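PDB 1Q6H: FKBP-type peptidyl-prolyl cis-trans isomerase FkpA from Escherichia coli, which catalyses the cis-trans isomerisation of peptidyl-proline bonds, accelerating protein folding, and also acts as a chaperone in the periplasm. Local coordinates for residues V142-K147 with L166-D171. Sequence-based numbering, arbitrary orientation.
Sequences VVVNYK and LSFRLD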
loop_
_atom_site.group_PDB
_atom_site.type_symbol
_atom_site.label_atom_id
_atom_site.label_comp_id
_atom_site.label_asym_id
_atom_site.label_seq_id
_atom_site.Cartn_x
_atom_site.Cartn_y
_atom_site.Cartn_z
ATOM N N VAL A 142 41.320 0.296 4.651
ATOM C CA VAL A 142 41.615 -0.919 5.377
ATOM C C VAL A 142 40.853 -2.070 4.748
ATOM O O VAL A 142 39.759 -1.884 4.200
ATOM C CB VAL A 142 41.243 -0.833 6.906
ATOM C CG1 VAL A 142 42.160 0.139 7.684
ATOM C CG2 VAL A 142 39.801 -0.456 7.107
ATOM N N VAL A 143 41.449 -3.262 4.853
ATOM C CA VAL A 143 40.879 -4.494 4.361
ATOM C C VAL A 143 40.826 -5.452 5.545
ATOM O O VAL A 143 41.859 -5.769 6.180
ATOM C CB VAL A 143 41.727 -5.089 3.229
ATOM C CG1 VAL A 143 41.056 -6.321 2.644
ATOM C CG2 VAL A 143 41.979 -4.039 2.108
ATOM N N VAL A 144 39.629 -5.905 5.859
ATOM C CA VAL A 144 39.417 -6.728 7.021
ATOM C C VAL A 144 38.498 -7.914 6.802
ATOM O O VAL A 144 37.617 -7.891 5.972
ATOM C CB VAL A 144 38.757 -5.931 8.168
ATOM C CG1 VAL A 144 39.650 -4.811 8.674
ATOM C CG2 VAL A 144 37.413 -5.355 7.723
ATOM N N ASN A 145 38.718 -8.939 7.605
ATOM C CA ASN A 145 37.761 -9.984 7.752
ATOM C C ASN A 145 37.180 -9.742 9.147
ATOM O O ASN A 145 37.884 -9.307 10.071
ATOM C CB ASN A 145 38.419 -11.357 7.660
ATOM C CG ASN A 145 38.675 -11.781 6.244
ATOM O OD1 ASN A 145 37.854 -11.559 5.354
ATOM N ND2 ASN A 145 39.805 -12.415 6.025
ATOM N N TYR A 146 35.896 -9.993 9.313
ATOM C CA TYR A 146 35.318 -9.814 10.618
ATOM C C TYR A 146 34.058 -10.574 10.773
ATOM O O TYR A 146 33.424 -10.946 9.798
ATOM C CB TYR A 146 34.986 -8.350 10.866
ATOM C CG TYR A 146 33.946 -7.834 9.925
ATOM C CD1 TYR A 146 34.302 -7.333 8.699
ATOM C CD2 TYR A 146 32.599 -7.859 10.265
ATOM C CE1 TYR A 146 33.353 -6.876 7.819
ATOM C CE2 TYR A 146 31.657 -7.396 9.415
ATOM C CZ TYR A 146 32.032 -6.906 8.183
ATOM O OH TYR A 146 31.077 -6.469 7.301
ATOM N N LYS A 147 33.702 -10.768 12.033
ATOM C CA LYS A 147 32.416 -11.310 12.400
ATOM C C LYS A 147 31.796 -10.369 13.441
ATOM O O LYS A 147 32.473 -9.951 14.404
ATOM C CB LYS A 147 32.595 -12.704 12.939
ATOM C CG LYS A 147 31.377 -13.262 13.538
ATOM C CD LYS A 147 31.607 -14.685 13.963
ATOM C CE LYS A 147 31.993 -14.800 15.411
ATOM N NZ LYS A 147 31.554 -16.169 15.882
ATOM N N LEU A 166 36.250 -7.247 3.638
ATOM C CA LEU A 166 35.603 -5.966 3.381
ATOM C C LEU A 166 36.649 -4.870 3.303
ATOM O O LEU A 166 37.532 -4.796 4.139
ATOM C CB LEU A 166 34.626 -5.646 4.503
ATOM C CG LEU A 166 33.852 -4.329 4.372
ATOM C CD1 LEU A 166 32.792 -4.461 3.293
ATOM C CD2 LEU A 166 33.224 -3.912 5.717
ATOM N N SER A 167 36.538 -4.010 2.303
ATOM C CA SER A 167 37.451 -2.898 2.158
ATOM C C SER A 167 36.721 -1.567 2.367
ATOM O O SER A 167 35.659 -1.355 1.779
ATOM C CB SER A 167 38.086 -2.953 0.777
ATOM O OG SER A 167 38.700 -1.724 0.473
ATOM N N PHE A 168 37.273 -0.693 3.219
ATOM C CA PHE A 168 36.704 0.639 3.441
ATOM C C PHE A 168 37.687 1.686 3.954
ATOM O O PHE A 168 38.738 1.352 4.479
ATOM C CB PHE A 168 35.564 0.569 4.430
ATOM C CG PHE A 168 35.924 -0.060 5.737
ATOM C CD1 PHE A 168 36.428 0.709 6.779
ATOM C CD2 PHE A 168 35.733 -1.408 5.941
ATOM C CE1 PHE A 168 36.734 0.142 7.998
ATOM C CE2 PHE A 168 36.041 -1.990 7.161
ATOM C CZ PHE A 168 36.548 -1.208 8.187
ATOM N N ARG A 169 37.323 2.951 3.786
ATOM C CA ARG A 169 38.125 4.054 4.302
ATOM C C ARG A 169 37.902 4.083 5.820
ATOM O O ARG A 169 36.777 3.963 6.320
ATOM C CB ARG A 169 37.761 5.374 3.619
ATOM C CG ARG A 169 37.923 5.321 2.078
ATOM C CD ARG A 169 37.552 6.612 1.337
ATOM N NE ARG A 169 36.135 6.953 1.475
ATOM C CZ ARG A 169 35.167 6.500 0.700
ATOM N NH1 ARG A 169 35.426 5.670 -0.303
ATOM N NH2 ARG A 169 33.925 6.899 0.898
ATOM N N LEU A 170 38.995 4.164 6.545
ATOM C CA LEU A 170 38.955 4.044 8.004
ATOM C C LEU A 170 37.979 4.994 8.669
ATOM O O LEU A 170 37.297 4.621 9.600
ATOM C CB LEU A 170 40.364 4.261 8.577
ATOM C CG LEU A 170 40.497 4.041 10.082
ATOM C CD1 LEU A 170 40.091 2.636 10.474
ATOM C CD2 LEU A 170 41.936 4.334 10.501
ATOM N N ASP A 171 37.880 6.221 8.184
ATOM C CA ASP A 171 36.957 7.136 8.816
ATOM C C ASP A 171 35.633 7.272 8.057
ATOM O O ASP A 171 34.928 8.262 8.214
ATOM C CB ASP A 171 37.623 8.494 9.096
ATOM C CG ASP A 171 38.054 9.188 7.851
ATOM O OD1 ASP A 171 37.753 8.679 6.767
ATOM O OD2 ASP A 171 38.697 10.249 7.853
#
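V142 and F168 exchange two backbone hydrogen bonds, V142 N to F168 O at 2.8 Å and F168 N to V142 O at 2.9 Å, and V144 forms the same double link with L166. In each pair both residues give and accept a bond, which makes them hydrogen-bonded antiparallel pairs; no N-H...O angle is below 153°. Between them V143 faces S167 as a non-hydrogen-bonded pair, with CA atoms 4.4 Å apart; here S167 CA approaches V142 O, and V143 CA approaches L166 O, as CA-H...O contacts. The N-to-C directions of segments 142-147 and 166-169 make 138°, a marked twist. Strand 166-169 pairs with one edge of strand 141-150, whose V143 also bonds through its backbone to strand 214-223, within the curled antiparallel sheet of the FKBP fold. V142, V144, L166 and F168 project from the same face of the sheet, where W177 of helix 175-180 meets V144 and the F168 ring. CG of F168 sits between its backbone N and carbonyl carbon, leaning toward V142, and chi2 then turns one ring face to it. V142 CG2 lies over that face, 3.6 Å from the ring centroid and 25° off the normal, a CH-pi contact displaced toward CE1. V144 CG2 reaches F168 CE2 at 3.7 Å. L166 CD2 packs 3.6 Å from Y146 CE1, while L166 CB lies in the ring plane at its edge. Y146, D157 and W177 correspond to pocket-lining residues of FKBP12, so this end probably forms part of the pocket wall. The Y146 hydroxyl is hydrogen-bonded to D157 and R162, and W177 meets the Y146 ring edge-to-face.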